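Local atomic coordinates of 182aa long hypothetical protein (Pyrococcus horikoshii, PDB entry 2GAN), a protein that is of unknown function but is probably an acetyl-coenzyme A-dependent acetyltransferase of the GNAT family. Residues E19-I24 with F111-P116; I24-N29 with N43-N48; I82-K87 with V132-S137. All blocks are in the same frame, centred on the assembly; numbering follows the deposited sequence.

Overall arrangement
From the N terminus, helix 14-27 makes two contacts. Interaction 2 closes first: the short loop after this helix folds back, so that 24-29 meets 43-48, where helix 47-65 starts. Interaction 1 closes a much longer loop, bringing 19-24 against the end of strand 106-114. Interaction 2 is nested inside that loop, and the two share Ile-24. Interaction 3 opens at strand 78-85 and closes on helix 123-137, so it crosses interaction 1 along the chain. Strands 78-85 and 106-114 are neighbours in the main sheet. Interactions 1 and 3 tie helices to opposite faces of it, and interaction 2 joins the end of helix 14-27 to the start of helix 47-65.

Interaction 1. Residues E19-I24 with F111-P116; sequences ELMFRI and FFVVDP. With SO4 (sulfate ion), chain D.
The guanidinium of Arg-23 has Pro-116 CG over one face and the carboxylate of Asp-115 at its edge. The grip is end-on. Arg-23 NH1 lies 2.8 Å from Asp-115 OD1, and NH2 lies 2.9 Å from Asp-115 OD2. The two planes are turned 47° apart. OD1 is met from above the carboxylate plane, whereas OD2 is met on its syn side. The arginine chain bends at chi3 (55°), which places NE. The second flat group is the Phe-111 ring. Met-21, a selenomethionine, lies oblique to it in a Met-aromatic contact, SE 5.1 Å from the ring centroid, with CE 3.9 Å from Phe-111 CE2. Ile-24 reaches tip to tip toward Val-113, where the modelled spacing of CD1 to CG2 is doubtful. It crosses Pro-116 at about a right angle, CG1 4.0 Å from Pro-116 CD. Leu-20 CD1 lies 4.1 Å from Asp-115 CA. Tyr-54, Leu-58 and Arg-61 of helix 47-65 also touch Phe-111, whose backbone N binds a sulfate. Strand 106-114 ends here, and the chain then probably enters the loop that, as in GNAT relatives, binds the coenzyme A pyrophosphate. A leucine in place of Arg-23 would probably leave the Asp-115 carboxylate without its charged mate, held by the bond from Glu-117 N to OD2. As it stands, three donors hold the carboxylate. They are likely to keep Asp-115 ionised and to fix the start of the loop against helix 14-27.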
loop_
_atom_site.group_PDB
_atom_site.type_symbol
_atom_site.label_atom_id
_atom_site.label_comp_id
_atom_site.label_asym_id
_atom_site.label_seq_id
_atom_site.Cartn_x
_atom_site.Cartn_y
_atom_site.Cartn_z
ATOM N N GLU A 19 5.794 3.031 21.481
ATOM C CA GLU A 19 6.573 1.850 21.115
ATOM C C GLU A 19 5.828 0.970 20.106
ATOM O O GLU A 19 6.442 0.345 19.235
ATOM C CB GLU A 19 6.934 1.060 22.386
ATOM C CG GLU A 19 7.824 -0.170 22.170
ATOM C CD GLU A 19 8.578 -0.576 23.434
ATOM O OE1 GLU A 19 8.071 -0.308 24.546
ATOM O OE2 GLU A 19 9.673 -1.173 23.316
ATOM N N LEU A 20 4.506 0.917 20.225
ATOM C CA LEU A 20 3.709 0.136 19.282
ATOM C C LEU A 20 3.818 0.815 17.907
ATOM O O LEU A 20 4.025 0.152 16.885
ATOM C CB LEU A 20 2.240 0.080 19.734
ATOM C CG LEU A 20 1.194 -0.420 18.719
ATOM C CD1 LEU A 20 1.618 -1.764 18.150
ATOM C CD2 LEU A 20 -0.174 -0.536 19.388
HETATM N N MSE A 21 3.712 2.140 17.882
HETATM C CA MSE A 21 3.800 2.860 16.620
HETATM C C MSE A 21 5.179 2.739 15.974
HETATM O O MSE A 21 5.298 2.765 14.746
HETATM C CB MSE A 21 3.422 4.335 16.815
HETATM C CG MSE A 21 1.961 4.534 17.223
HETATM SE SE MSE A 21 0.721 3.710 15.953
HETATM C CE MSE A 21 0.279 5.278 14.936
ATOM N N PHE A 22 6.219 2.606 16.790
ATOM C CA PHE A 22 7.571 2.463 16.250
ATOM C C PHE A 22 7.742 1.094 15.603
ATOM O O PHE A 22 8.325 0.971 14.523
ATOM C CB PHE A 22 8.618 2.622 17.348
ATOM C CG PHE A 22 10.009 2.268 16.909
ATOM C CD1 PHE A 22 10.623 2.962 15.867
ATOM C CD2 PHE A 22 10.697 1.226 17.517
ATOM C CE1 PHE A 22 11.902 2.620 15.435
ATOM C CE2 PHE A 22 11.977 0.873 17.093
ATOM C CZ PHE A 22 12.582 1.572 16.050
ATOM N N ARG A 23 7.236 0.062 16.264
ATOM C CA ARG A 23 7.351 -1.281 15.719
ATOM C C ARG A 23 6.635 -1.334 14.374
ATOM O O ARG A 23 7.068 -2.018 13.451
ATOM C CB ARG A 23 6.796 -2.304 16.728
ATOM C CG ARG A 23 7.704 -2.468 17.961
ATOM C CD ARG A 23 7.136 -3.405 19.029
ATOM N NE ARG A 23 6.822 -4.720 18.481
ATOM C CZ ARG A 23 5.587 -5.187 18.307
ATOM N NH1 ARG A 23 4.539 -4.456 18.648
ATOM N NH2 ARG A 23 5.403 -6.379 17.757
ATOM N N ILE A 24 5.555 -0.575 14.248
ATOM C CA ILE A 24 4.817 -0.529 12.990
ATOM C C ILE A 24 5.628 0.245 11.951
ATOM O O ILE A 24 5.681 -0.131 10.782
ATOM C CB ILE A 24 3.455 0.140 13.194
ATOM C CG1 ILE A 24 2.583 -0.778 14.056
ATOM C CG2 ILE A 24 2.792 0.427 11.850
ATOM C CD1 ILE A 24 1.377 -0.104 14.647
ATOM N N PHE A 111 -6.138 6.600 13.830
ATOM C CA PHE A 111 -5.287 5.901 14.788
ATOM C C PHE A 111 -5.696 4.428 14.844
ATOM O O PHE A 111 -5.748 3.825 15.917
ATOM C CB PHE A 111 -5.458 6.553 16.162
ATOM C CG PHE A 111 -4.303 6.341 17.086
ATOM C CD1 PHE A 111 -4.459 5.610 18.254
ATOM C CD2 PHE A 111 -3.075 6.942 16.829
ATOM C CE1 PHE A 111 -3.412 5.485 19.164
ATOM C CE2 PHE A 111 -2.022 6.826 17.727
ATOM C CZ PHE A 111 -2.187 6.102 18.895
ATOM N N PHE A 112 -5.993 3.870 13.670
ATOM C CA PHE A 112 -6.423 2.481 13.519
ATOM C C PHE A 112 -5.241 1.621 13.110
ATOM O O PHE A 112 -4.791 1.690 11.976
ATOM C CB PHE A 112 -7.490 2.383 12.424
ATOM C CG PHE A 112 -7.955 0.975 12.128
ATOM C CD1 PHE A 112 -8.341 0.620 10.835
ATOM C CD2 PHE A 112 -8.046 0.020 13.131
ATOM C CE1 PHE A 112 -8.813 -0.662 10.542
ATOM C CE2 PHE A 112 -8.518 -1.272 12.850
ATOM C CZ PHE A 112 -8.901 -1.609 11.551
ATOM N N VAL A 113 -4.749 0.796 14.022
ATOM C CA VAL A 113 -3.623 -0.044 13.684
ATOM C C VAL A 113 -3.690 -1.370 14.402
ATOM O O VAL A 113 -4.509 -1.562 15.298
ATOM C CB VAL A 113 -2.292 0.658 14.032
ATOM C CG1 VAL A 113 -1.858 0.280 15.443
ATOM C CG2 VAL A 113 -1.247 0.300 13.004
ATOM N N VAL A 114 -2.828 -2.289 13.998
ATOM C CA VAL A 114 -2.771 -3.601 14.621
ATOM C C VAL A 114 -1.314 -4.022 14.749
ATOM O O VAL A 114 -0.521 -3.798 13.842
ATOM C CB VAL A 114 -3.518 -4.661 13.789
ATOM C CG1 VAL A 114 -3.294 -6.037 14.400
ATOM C CG2 VAL A 114 -5.006 -4.345 13.750
ATOM N N ASP A 115 -0.973 -4.621 15.885
ATOM C CA ASP A 115 0.383 -5.087 16.134
ATOM C C ASP A 115 0.768 -5.985 14.961
ATOM O O ASP A 115 0.049 -6.931 14.628
ATOM C CB ASP A 115 0.431 -5.871 17.451
ATOM C CG ASP A 115 1.847 -6.203 17.888
ATOM O OD1 ASP A 115 2.201 -5.860 19.034
ATOM O OD2 ASP A 115 2.601 -6.809 17.098
ATOM N N PRO A 116 1.909 -5.694 14.317
ATOM C CA PRO A 116 2.388 -6.471 13.165
ATOM C C PRO A 116 2.535 -7.982 13.374
ATOM O O PRO A 116 2.586 -8.740 12.406
ATOM C CB PRO A 116 3.707 -5.780 12.807
ATOM C CG PRO A 116 4.172 -5.220 14.113
ATOM C CD PRO A 116 2.906 -4.689 14.733
HETATM S S SO4 D . -3.838 8.435 11.541
HETATM O O1 SO4 D . -3.318 7.054 11.473
HETATM O O2 SO4 D . -4.849 8.652 10.482
HETATM O O3 SO4 D . -2.713 9.368 11.349
HETATM O O4 SO4 D . -4.465 8.661 12.852
#

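Interaction 2. Residues I24-N29 with N43-N48; sequences IYRSTN and NPNDFN. Unlike the reference sequence in segment 43-48: Asn-48 (reference Asp).
Pro-44 carries the apolar part of this contact, lying between Tyr-25 and Asn-29. Tyr-25 CE1 comes within 3.6 Å of Pro-44 CA, oblique to the ring. The tyrosine CG is anti to the backbone N (chi1 -173°), and the end of the side chain comes nearer to the 43-48 turn than its start. Pro-44 CB packs on the backbone, 3.7 Å from Tyr-25 O and 3.8 Å from Asn-29 C. The side chain of Asn-29 lies beside the proline ring and points the same way. The Arg-26 and Asn-45 side chains cross at about a right angle. Carbon-to-oxygen contacts form a second group. Asn-43 O sits at the edge of the Tyr-25 ring, in its plane, 3.8 Å from CE1. Arg-26 CB lies 3.2 Å from Pro-44 O. The hydrogen bonds belong to the partners themselves or to their neighbours. Tyr-25 OH bonds to Pro-42 O, just ahead of the turn. Asn-43 to Asp-46 is a type I turn, closed by Asp-46 N to Asn-43 O at 2.8 Å, with Pro-44 in its second position. Asp-46 then N-caps helix 47-65 by bonding to Gly-49 N. Helix 14-27 ends in a Schellman motif with Asn-29, of positive phi, as its C-prime residue. Ile-24 O takes Thr-28 N and Thr-28 OG1 (2.7 Å) from opposite faces of its plane. No hydrogen bond links the two segments directly. Their meeting rests on van der Waals fit, while each helix end carries its own capping bonds, and Tyr-25 OH holds the ring against the approach to the turn.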
loop_
_atom_site.group_PDB
_atom_site.type_symbol
_atom_site.label_atom_id
_atom_site.label_comp_id
_atom_site.label_asym_id
_atom_site.label_seq_id
_atom_site.Cartn_x
_atom_site.Cartn_y
_atom_site.Cartn_z
ATOM N N ILE A 24 5.555 -0.575 14.248
ATOM C CA ILE A 24 4.817 -0.529 12.990
ATOM C C ILE A 24 5.628 0.245 11.951
ATOM O O ILE A 24 5.681 -0.131 10.782
ATOM C CB ILE A 24 3.455 0.140 13.194
ATOM C CG1 ILE A 24 2.583 -0.778 14.056
ATOM C CG2 ILE A 24 2.792 0.427 11.850
ATOM C CD1 ILE A 24 1.377 -0.104 14.647
ATOM N N TYR A 25 6.259 1.330 12.393
ATOM C CA TYR A 25 7.084 2.159 11.520
ATOM C C TYR A 25 8.227 1.319 10.963
ATOM O O TYR A 25 8.619 1.477 9.812
ATOM C CB TYR A 25 7.655 3.341 12.309
ATOM C CG TYR A 25 8.400 4.373 11.486
ATOM C CD1 TYR A 25 9.790 4.499 11.573
ATOM C CD2 TYR A 25 7.706 5.270 10.670
ATOM C CE1 TYR A 25 10.467 5.502 10.874
ATOM C CE2 TYR A 25 8.368 6.275 9.970
ATOM C CZ TYR A 25 9.750 6.391 10.080
ATOM O OH TYR A 25 10.394 7.428 9.436
ATOM N N ARG A 26 8.761 0.426 11.784
ATOM C CA ARG A 26 9.861 -0.431 11.357
ATOM C C ARG A 26 9.338 -1.570 10.478
ATOM O O ARG A 26 9.874 -1.829 9.401
ATOM C CB ARG A 26 10.579 -0.993 12.585
ATOM C CG ARG A 26 11.838 -1.813 12.305
ATOM C CD ARG A 26 12.456 -2.263 13.624
ATOM N NE ARG A 26 11.542 -3.115 14.394
ATOM C CZ ARG A 26 11.692 -3.417 15.683
ATOM N NH1 ARG A 26 12.721 -2.934 16.368
ATOM N NH2 ARG A 26 10.817 -4.208 16.290
ATOM N N SER A 27 8.281 -2.242 10.917
ATOM C CA SER A 27 7.746 -3.347 10.130
ATOM C C SER A 27 7.312 -2.911 8.730
ATOM O O SER A 27 7.454 -3.670 7.776
ATOM C CB SER A 27 6.574 -4.007 10.858
ATOM O OG SER A 27 5.446 -3.153 10.871
ATOM N N THR A 28 6.789 -1.691 8.611
ATOM C CA THR A 28 6.339 -1.159 7.317
ATOM C C THR A 28 7.432 -0.357 6.608
ATOM O O THR A 28 7.179 0.302 5.593
ATOM C CB THR A 28 5.121 -0.220 7.479
ATOM O OG1 THR A 28 5.498 0.929 8.257
ATOM C CG2 THR A 28 3.973 -0.951 8.177
ATOM N N ASN A 29 8.639 -0.393 7.151
ATOM C CA ASN A 29 9.762 0.332 6.569
ATOM C C ASN A 29 9.500 1.830 6.396
ATOM O O ASN A 29 9.708 2.392 5.317
ATOM C CB ASN A 29 10.138 -0.279 5.222
ATOM C CG ASN A 29 11.575 0.014 4.836
ATOM O OD1 ASN A 29 11.934 1.151 4.513
ATOM N ND2 ASN A 29 12.413 -1.015 4.881
ATOM N N ASN A 43 15.236 6.789 9.885
ATOM C CA ASN A 43 15.375 5.403 9.474
ATOM C C ASN A 43 14.342 4.592 10.243
ATOM O O ASN A 43 14.124 4.822 11.429
ATOM C CB ASN A 43 16.775 4.893 9.824
ATOM C CG ASN A 43 17.030 3.494 9.310
ATOM O OD1 ASN A 43 17.392 3.307 8.151
ATOM N ND2 ASN A 43 16.830 2.498 10.167
ATOM N N PRO A 44 13.693 3.631 9.577
ATOM C CA PRO A 44 12.678 2.789 10.220
ATOM C C PRO A 44 13.174 2.003 11.434
ATOM O O PRO A 44 12.380 1.583 12.267
ATOM C CB PRO A 44 12.205 1.881 9.080
ATOM C CG PRO A 44 13.401 1.803 8.187
ATOM C CD PRO A 44 13.886 3.234 8.172
ATOM N N ASN A 45 14.484 1.809 11.533
ATOM C CA ASN A 45 15.046 1.083 12.663
ATOM C C ASN A 45 15.550 2.042 13.742
ATOM O O ASN A 45 16.061 1.610 14.773
ATOM C CB ASN A 45 16.194 0.179 12.204
ATOM C CG ASN A 45 15.765 -0.825 11.151
ATOM O OD1 ASN A 45 14.853 -1.626 11.368
ATOM N ND2 ASN A 45 16.424 -0.786 9.998
ATOM N N ASP A 46 15.399 3.339 13.502
ATOM C CA ASP A 46 15.849 4.358 14.449
ATOM C C ASP A 46 14.727 4.831 15.373
ATOM O O ASP A 46 13.961 5.728 15.021
ATOM C CB ASP A 46 16.426 5.554 13.676
ATOM C CG ASP A 46 16.842 6.695 14.583
ATOM O OD1 ASP A 46 17.079 7.800 14.058
ATOM O OD2 ASP A 46 16.938 6.490 15.813
ATOM N N PHE A 47 14.640 4.229 16.555
ATOM C CA PHE A 47 13.608 4.589 17.525
ATOM C C PHE A 47 13.732 6.024 18.032
ATOM O O PHE A 47 12.748 6.765 18.040
ATOM C CB PHE A 47 13.620 3.615 18.716
ATOM C CG PHE A 47 12.702 4.022 19.845
ATOM C CD1 PHE A 47 13.147 4.888 20.848
ATOM C CD2 PHE A 47 11.378 3.573 19.881
ATOM C CE1 PHE A 47 12.293 5.301 21.867
ATOM C CE2 PHE A 47 10.510 3.978 20.893
ATOM C CZ PHE A 47 10.966 4.846 21.889
ATOM N N ASN A 48 14.932 6.414 18.454
ATOM C CA ASN A 48 15.152 7.768 18.960
ATOM C C ASN A 48 14.699 8.811 17.941
ATOM O O ASN A 48 14.032 9.783 18.291
ATOM C CB ASN A 48 16.632 7.991 19.299
ATOM C CG ASN A 48 17.151 7.011 20.343
ATOM O OD1 ASN A 48 16.490 6.747 21.354
ATOM N ND2 ASN A 48 18.348 6.480 20.112
#

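Interaction 3. Residues I82-K87 with V132-S137; sequences IALVYK and VKRLRS
Leu-84 has the most surface covered here, its two methyls spread over neighbouring residues of helix 123-137. CD1 rests on the aliphatic start of Arg-134, 3.4 Å from its CG and 3.8 Å from its CB. CD2 lies 4.0 Å from Leu-135 CG and equally near Leu-135 CD1. Leu-84 and Leu-135 slide past one another in opposite directions.

Leu-135 is the second main partner. Its other methyl, CD2, is 4.0 Å from Tyr-86 CD2, and it lies oblique to the tyrosine ring. Leu-135 thus touches two side chains, Leu-84 of the strand and Tyr-86 just after it, which both point at the helix.

Arg-134 is the third. It bends at chi2 (58°), and beyond its packing on Leu-84 its guanidinium reaches a polar end of the contact. Its NH2 stands 4.3 Å from Tyr-86 OH, and the two do not bond. Both instead bond Glu-68 OE1, Arg-134 by a salt bridge and Tyr-86 by a hydrogen bond. That one carboxylate oxygen would draw the two ends together and offset the arginine charge. A weak bond from Lys-87 NZ also reaches Tyr-86 OH.

Around this, strand 68-74 and strand 106-114 run on the two flanks of strand 78-85. Leu-84 also touches Tyr-70 and Ile-109 on these strands, and Leu-135 touches Ile-109 too. The contact therefore seats the last turns of helix 123-137 on one face of the central mixed sheet, a helix-on-sheet arrangement as in the GNAT fold, while Val-132 of the same helix packs on Phe-176 of the second subunit.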
loop_
_atom_site.group_PDB
_atom_site.type_symbol
_atom_site.label_atom_id
_atom_site.label_comp_id
_atom_site.label_asym_id
_atom_site.label_seq_id
_atom_site.Cartn_x
_atom_site.Cartn_y
_atom_site.Cartn_z
ATOM N N ILE A 82 -7.676 2.213 18.006
ATOM C CA ILE A 82 -8.617 2.905 17.141
ATOM C C ILE A 82 -9.215 4.078 17.927
ATOM O O ILE A 82 -9.628 3.932 19.078
ATOM C CB ILE A 82 -9.728 1.964 16.616
ATOM C CG1 ILE A 82 -10.401 2.613 15.400
ATOM C CG2 ILE A 82 -10.731 1.653 17.719
ATOM C CD1 ILE A 82 -11.291 1.665 14.577
ATOM N N ALA A 83 -9.232 5.240 17.286
ATOM C CA ALA A 83 -9.708 6.472 17.892
ATOM C C ALA A 83 -10.882 7.102 17.166
ATOM O O ALA A 83 -10.999 7.001 15.944
ATOM C CB ALA A 83 -8.554 7.482 17.951
ATOM N N LEU A 84 -11.743 7.771 17.925
ATOM C CA LEU A 84 -12.901 8.452 17.353
ATOM C C LEU A 84 -12.853 9.941 17.637
ATOM O O LEU A 84 -12.522 10.359 18.753
ATOM C CB LEU A 84 -14.180 7.902 17.955
ATOM C CG LEU A 84 -14.279 6.389 17.818
ATOM C CD1 LEU A 84 -15.571 5.921 18.480
ATOM C CD2 LEU A 84 -14.226 6.002 16.345
ATOM N N VAL A 85 -13.183 10.737 16.627
ATOM C CA VAL A 85 -13.226 12.181 16.775
ATOM C C VAL A 85 -14.593 12.618 16.289
ATOM O O VAL A 85 -14.946 12.388 15.132
ATOM C CB VAL A 85 -12.130 12.905 15.947
ATOM C CG1 VAL A 85 -12.309 14.409 16.058
ATOM C CG2 VAL A 85 -10.744 12.521 16.470
ATOM N N TYR A 86 -15.369 13.231 17.179
ATOM C CA TYR A 86 -16.716 13.674 16.824
ATOM C C TYR A 86 -17.215 14.921 17.576
ATOM O O TYR A 86 -18.274 15.449 17.247
ATOM C CB TYR A 86 -17.692 12.507 17.030
ATOM C CG TYR A 86 -17.733 12.005 18.453
ATOM C CD1 TYR A 86 -18.539 12.627 19.411
ATOM C CD2 TYR A 86 -16.927 10.938 18.856
ATOM C CE1 TYR A 86 -18.538 12.198 20.740
ATOM C CE2 TYR A 86 -16.919 10.500 20.181
ATOM C CZ TYR A 86 -17.723 11.134 21.115
ATOM O OH TYR A 86 -17.716 10.705 22.417
ATOM N N LYS A 87 -16.460 15.400 18.566
ATOM C CA LYS A 87 -16.873 16.587 19.323
ATOM C C LYS A 87 -16.471 17.892 18.644
ATOM O O LYS A 87 -15.316 18.315 18.717
ATOM C CB LYS A 87 -16.278 16.591 20.729
ATOM C CG LYS A 87 -16.701 15.439 21.605
ATOM C CD LYS A 87 -16.123 15.596 23.002
ATOM C CE LYS A 87 -16.210 14.294 23.781
ATOM N NZ LYS A 87 -17.589 13.753 23.850
ATOM N N VAL A 132 -17.206 1.778 14.078
ATOM C CA VAL A 132 -18.280 2.201 13.213
ATOM C C VAL A 132 -19.588 2.245 13.995
ATOM O O VAL A 132 -20.350 3.218 13.893
ATOM C CB VAL A 132 -18.409 1.259 12.012
ATOM C CG1 VAL A 132 -19.708 1.523 11.283
ATOM C CG2 VAL A 132 -17.217 1.461 11.079
ATOM N N LYS A 133 -19.851 1.209 14.791
ATOM C CA LYS A 133 -21.087 1.177 15.584
ATOM C C LYS A 133 -21.116 2.245 16.676
ATOM O O LYS A 133 -22.156 2.860 16.922
ATOM C CB LYS A 133 -21.299 -0.209 16.204
ATOM C CG LYS A 133 -22.070 -1.151 15.286
ATOM C CD LYS A 133 -22.082 -2.589 15.788
ATOM C CE LYS A 133 -22.668 -3.518 14.727
ATOM N NZ LYS A 133 -22.340 -4.946 14.995
ATOM N N ARG A 134 -19.982 2.476 17.327
ATOM C CA ARG A 134 -19.939 3.487 18.367
ATOM C C ARG A 134 -20.353 4.828 17.763
ATOM O O ARG A 134 -21.224 5.510 18.293
ATOM C CB ARG A 134 -18.534 3.576 18.961
ATOM C CG ARG A 134 -18.337 4.720 19.945
ATOM C CD ARG A 134 -19.300 4.643 21.114
ATOM N NE ARG A 134 -19.076 5.766 22.020
ATOM C CZ ARG A 134 -19.848 6.061 23.058
ATOM N NH1 ARG A 134 -20.908 5.320 23.337
ATOM N NH2 ARG A 134 -19.561 7.104 23.814
ATOM N N LEU A 135 -19.743 5.197 16.641
ATOM C CA LEU A 135 -20.087 6.456 15.999
ATOM C C LEU A 135 -21.570 6.499 15.647
ATOM O O LEU A 135 -22.247 7.484 15.931
ATOM C CB LEU A 135 -19.239 6.672 14.749
ATOM C CG LEU A 135 -17.797 7.106 15.038
ATOM C CD1 LEU A 135 -17.060 7.230 13.732
ATOM C CD2 LEU A 135 -17.778 8.442 15.795
ATOM N N ARG A 136 -22.072 5.425 15.042
ATOM C CA ARG A 136 -23.481 5.354 14.681
ATOM C C ARG A 136 -24.377 5.598 15.893
ATOM O O ARG A 136 -25.322 6.376 15.828
ATOM C CB ARG A 136 -23.810 3.993 14.049
ATOM C CG ARG A 136 -23.479 3.919 12.566
ATOM C CD ARG A 136 -23.689 2.524 12.001
ATOM N NE ARG A 136 -25.046 2.013 12.210
ATOM C CZ ARG A 136 -26.119 2.383 11.511
ATOM N NH1 ARG A 136 -26.017 3.281 10.538
ATOM N NH2 ARG A 136 -27.299 1.842 11.784
ATOM N N SER A 137 -24.068 4.950 17.007
ATOM C CA SER A 137 -24.879 5.121 18.204
ATOM C C SER A 137 -24.829 6.564 18.686
ATOM O O SER A 137 -25.584 6.949 19.573
ATOM C CB SER A 137 -24.377 4.208 19.317
ATOM O OG SER A 137 -23.155 4.698 19.831
#